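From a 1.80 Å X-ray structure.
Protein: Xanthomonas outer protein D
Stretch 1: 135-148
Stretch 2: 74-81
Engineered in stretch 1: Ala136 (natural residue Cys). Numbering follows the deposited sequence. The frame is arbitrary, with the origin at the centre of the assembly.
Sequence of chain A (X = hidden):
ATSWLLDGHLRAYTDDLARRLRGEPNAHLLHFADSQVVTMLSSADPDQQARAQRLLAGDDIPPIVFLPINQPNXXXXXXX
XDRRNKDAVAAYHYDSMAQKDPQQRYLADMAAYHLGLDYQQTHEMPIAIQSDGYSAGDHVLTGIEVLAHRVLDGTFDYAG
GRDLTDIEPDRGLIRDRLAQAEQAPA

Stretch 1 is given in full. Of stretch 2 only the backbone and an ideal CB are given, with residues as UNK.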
# COMPACT_ATOMS: atom_id res chain seq x y z
N SER A 135 -6.51 2.28 14.52
CA SER A 135 -5.92 1.09 13.88
C SER A 135 -5.94 1.04 12.33
O SER A 135 -5.62 0.01 11.75
CB SER A 135 -6.53 -0.17 14.50
OG SER A 135 -7.94 -0.17 14.37
N ALA A 136 -6.28 2.13 11.66
CA ALA A 136 -6.22 2.12 10.19
C ALA A 136 -4.81 1.66 9.78
O ALA A 136 -4.65 0.80 8.91
CB ALA A 136 -6.60 3.48 9.60
N GLY A 137 -3.79 2.17 10.48
CA GLY A 137 -2.38 1.84 10.23
C GLY A 137 -2.04 0.36 10.32
O GLY A 137 -1.31 -0.16 9.47
N ASP A 138 -2.52 -0.28 11.38
CA ASP A 138 -2.35 -1.71 11.58
C ASP A 138 -2.94 -2.49 10.38
O ASP A 138 -2.34 -3.46 9.89
CB ASP A 138 -3.03 -2.14 12.88
CG ASP A 138 -2.53 -1.35 14.14
OD1 ASP A 138 -2.17 -1.99 15.18
OD2 ASP A 138 -2.57 -0.11 14.16
N HIS A 139 -4.12 -2.07 9.94
CA HIS A 139 -4.83 -2.75 8.85
C HIS A 139 -4.04 -2.65 7.52
O HIS A 139 -3.91 -3.64 6.78
CB HIS A 139 -6.26 -2.21 8.71
CG HIS A 139 -7.22 -2.77 9.71
ND1 HIS A 139 -7.39 -2.22 10.96
CD2 HIS A 139 -8.09 -3.81 9.64
CE1 HIS A 139 -8.32 -2.90 11.62
NE2 HIS A 139 -8.75 -3.89 10.85
N VAL A 140 -3.48 -1.48 7.26
CA VAL A 140 -2.58 -1.28 6.13
C VAL A 140 -1.34 -2.18 6.20
O VAL A 140 -1.09 -2.92 5.24
CB VAL A 140 -2.23 0.20 5.87
CG1 VAL A 140 -1.17 0.29 4.77
CG2 VAL A 140 -3.48 0.96 5.42
N LEU A 141 -0.66 -2.23 7.37
CA LEU A 141 0.57 -2.99 7.50
C LEU A 141 0.28 -4.46 7.28
O LEU A 141 0.99 -5.15 6.54
CB LEU A 141 1.23 -2.77 8.88
CG LEU A 141 1.86 -1.38 8.96
CD1 LEU A 141 2.69 -1.14 10.13
CD2 LEU A 141 2.74 -1.11 7.68
N THR A 142 -0.73 -4.96 7.99
CA THR A 142 -1.18 -6.32 7.85
C THR A 142 -1.57 -6.69 6.42
O THR A 142 -1.15 -7.75 5.96
CB THR A 142 -2.36 -6.64 8.80
OG1 THR A 142 -2.05 -6.14 10.10
CG2 THR A 142 -2.60 -8.16 8.85
N GLY A 143 -2.30 -5.81 5.73
CA GLY A 143 -2.66 -6.08 4.34
C GLY A 143 -1.42 -6.21 3.44
O GLY A 143 -1.34 -7.13 2.57
N ILE A 144 -0.43 -5.34 3.67
CA ILE A 144 0.81 -5.38 2.88
C ILE A 144 1.52 -6.72 3.05
O ILE A 144 1.89 -7.34 2.05
CB ILE A 144 1.74 -4.19 3.23
CG1 ILE A 144 1.13 -2.85 2.70
CG2 ILE A 144 3.15 -4.46 2.66
CD1 ILE A 144 1.87 -1.62 3.19
N GLU A 145 1.63 -7.14 4.30
CA GLU A 145 2.35 -8.35 4.76
C GLU A 145 1.71 -9.65 4.19
O GLU A 145 2.41 -10.50 3.62
CB GLU A 145 2.32 -8.40 6.28
CG GLU A 145 2.90 -9.67 6.89
CD GLU A 145 4.34 -9.50 7.33
OE1 GLU A 145 4.83 -8.34 7.27
OE2 GLU A 145 4.98 -10.52 7.74
N VAL A 146 0.40 -9.76 4.35
CA VAL A 146 -0.43 -10.83 3.80
C VAL A 146 -0.30 -10.90 2.29
O VAL A 146 -0.04 -11.96 1.75
CB VAL A 146 -1.91 -10.62 4.18
CG1 VAL A 146 -2.80 -11.62 3.49
CG2 VAL A 146 -2.08 -10.78 5.73
N LEU A 147 -0.50 -9.76 1.63
CA LEU A 147 -0.44 -9.75 0.17
C LEU A 147 1.00 -10.03 -0.37
O LEU A 147 1.16 -10.79 -1.36
CB LEU A 147 -1.02 -8.44 -0.36
CG LEU A 147 -2.52 -8.15 -0.24
CD1 LEU A 147 -2.79 -6.76 -1.02
CD2 LEU A 147 -3.35 -9.25 -0.93
N ALA A 148 2.02 -9.44 0.26
CA ALA A 148 3.43 -9.77 -0.04
C ALA A 148 3.71 -11.27 0.02
O ALA A 148 4.32 -11.82 -0.89
CB ALA A 148 4.40 -9.00 0.87
N UNK A 74 -5.61 11.66 10.15
CA UNK A 74 -7.01 11.28 10.03
C UNK A 74 -7.20 9.77 9.79
O UNK A 74 -7.98 9.12 10.50
CB UNK A 74 -7.66 12.07 8.89
N UNK A 75 -6.50 9.21 8.81
CA UNK A 75 -6.83 7.86 8.36
C UNK A 75 -5.75 7.30 7.45
O UNK A 75 -5.00 8.08 6.87
CB UNK A 75 -8.18 7.85 7.64
N UNK A 76 -5.65 5.97 7.37
CA UNK A 76 -4.79 5.27 6.40
C UNK A 76 -5.59 4.27 5.56
O UNK A 76 -6.47 3.58 6.07
CB UNK A 76 -3.65 4.55 7.13
N UNK A 77 -5.22 4.11 4.30
CA UNK A 77 -5.72 2.98 3.52
C UNK A 77 -4.57 2.51 2.59
O UNK A 77 -3.45 3.07 2.62
CB UNK A 77 -6.97 3.37 2.72
N UNK A 78 -4.85 1.50 1.78
CA UNK A 78 -3.84 0.89 0.98
C UNK A 78 -4.27 0.82 -0.47
O UNK A 78 -5.36 0.27 -0.80
CB UNK A 78 -3.51 -0.50 1.52
N UNK A 79 -3.41 1.36 -1.33
CA UNK A 79 -3.63 1.19 -2.74
C UNK A 79 -2.54 0.23 -3.26
O UNK A 79 -1.36 0.48 -3.07
CB UNK A 79 -3.61 2.53 -3.47
N UNK A 80 -2.92 -0.80 -4.01
CA UNK A 80 -1.93 -1.73 -4.59
C UNK A 80 -2.01 -1.59 -6.11
O UNK A 80 -3.11 -1.61 -6.73
CB UNK A 80 -2.18 -3.17 -4.15
N UNK A 81 -0.88 -1.42 -6.74
CA UNK A 81 -0.89 -1.28 -8.20
C UNK A 81 -0.04 -2.42 -8.81
O UNK A 81 1.13 -2.56 -8.42
CB UNK A 81 -0.36 0.09 -8.62

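Stretch 1 is a helix from Ala136 onward, and stretch 2 is a strand from position 75 that runs nearly parallel to it, their axes 7.0 Å apart at closest and their directions 17° apart. No hydrogen bond joins the two, so what the helix offers the strand is chiefly shape: the methyl of Ala136, the bare backbone of Gly137 and Gly143, and the apolar side chains of Val140, Ile144 and Leu147.

Position 74 precedes the strand, and its ideal CB has nothing of the helix within 5.5 Å. Stretch 1 sets no demand here, and many residues would do; it is Ala74.

At position 75 the CB points sideways and lies 5.0 Å from Ala136 CB, so a side chain of moderate length could turn back to the start of the helix. The extended backbone is permissive, and a polar, aromatic or aliphatic residue could fit. The residue is His75, with chi1 t; its ring approaches Ala136 obliquely, ND1 lying 3.3 Å from Ala136 CB. Ala136 is an engineered replacement of Cys, so this contact describes the altered protein. NE2 is hydrogen-bonded elsewhere in the structure.

Position 76 points toward the helix, where the backbones come close: the CA of position 76 is 5.1 Å from Ala136 CA. The ideal CB is 4.0 Å from both Ala136 CB and Val140 CG2, leaving little depth straight ahead. Yet Gly137 has no side chain, so a flat or slender group could pass along its backbone; an aromatic or a medium aliphatic residue would suit. It is Trp76. Its CB packs on Val140 CG2 at 3.8 Å, while the m rotamer carries the indole past the glycine, CD1 coming 3.7 Å from Gly137 CA.

Position 77 points away, and the helix cannot discriminate among side chains here. The deposited Ser77 meets stretch 1 through its backbone, its C atom lying 3.4 Å from Val140 CG2.

Position 78 again faces the helix. Its ideal CB is 4.1 Å from Val140 CG1 and 5.3 Å from Ile144 CG1, and Gly143 leaves room beside them. No charge or polar side chain is on offer, so Leu, Ile or Met would be natural. The residue is Leu78. Both of its methyls lie near Ile144, Leu78 CD1 3.8 Å and Leu78 CD2 4.0 Å from Ile144 CG1, and CD2 also comes 4.2 Å from Gly143 C and 4.5 Å from Leu147 CD1.

Position 79 has an ideal CB with nothing of the helix within 5.5 Å, so its choice rests with other surroundings; it is Leu79.

Position 80 points toward the helix, but the gap has widened, with the ideal CB 4.8 Å from Leu147 CD1. A modest apolar side chain would close it, and beta-branched residues favour the extended backbone. Val80 does so in rotamer t, placing CG2 3.9 Å from Leu147 CD1.

Position 81 is again beyond the helix's reach. Stretch 1 gives no guide to its identity, and the deposited residue is Val81, another beta-branched residue at home in a strand.

Stretch 2 (74-81) AHWSLLVV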
# COMPACT_ATOMS: atom_id res chain seq x y z
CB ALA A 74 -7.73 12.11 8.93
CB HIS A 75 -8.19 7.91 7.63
CG HIS A 75 -8.74 6.57 7.26
ND1 HIS A 75 -8.79 5.51 8.14
CD2 HIS A 75 -9.29 6.12 6.10
CE1 HIS A 75 -9.35 4.47 7.54
NE2 HIS A 75 -9.66 4.82 6.30
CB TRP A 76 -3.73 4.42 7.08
CG TRP A 76 -2.60 5.15 7.76
CD1 TRP A 76 -2.48 5.40 9.09
CD2 TRP A 76 -1.46 5.71 7.13
NE1 TRP A 76 -1.30 6.11 9.35
CE2 TRP A 76 -0.65 6.29 8.16
CE3 TRP A 76 -1.01 5.77 5.79
CZ2 TRP A 76 0.56 6.91 7.89
CZ3 TRP A 76 0.22 6.41 5.53
CH2 TRP A 76 0.98 6.97 6.57
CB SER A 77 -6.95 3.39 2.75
OG SER A 77 -6.56 4.40 1.84
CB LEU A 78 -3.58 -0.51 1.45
CG LEU A 78 -2.59 -1.34 0.62
CD1 LEU A 78 -1.20 -0.66 0.58
CD2 LEU A 78 -2.53 -2.82 1.13
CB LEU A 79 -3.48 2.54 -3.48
CG LEU A 79 -3.71 2.41 -4.94
CD1 LEU A 79 -5.21 1.99 -5.19
CD2 LEU A 79 -3.32 3.71 -5.68
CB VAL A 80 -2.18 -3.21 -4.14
CG1 VAL A 80 -1.16 -4.18 -4.81
CG2 VAL A 80 -2.10 -3.32 -2.65
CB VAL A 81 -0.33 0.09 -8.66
CG1 VAL A 81 -0.09 0.08 -10.10
CG2 VAL A 81 -1.24 1.27 -8.28
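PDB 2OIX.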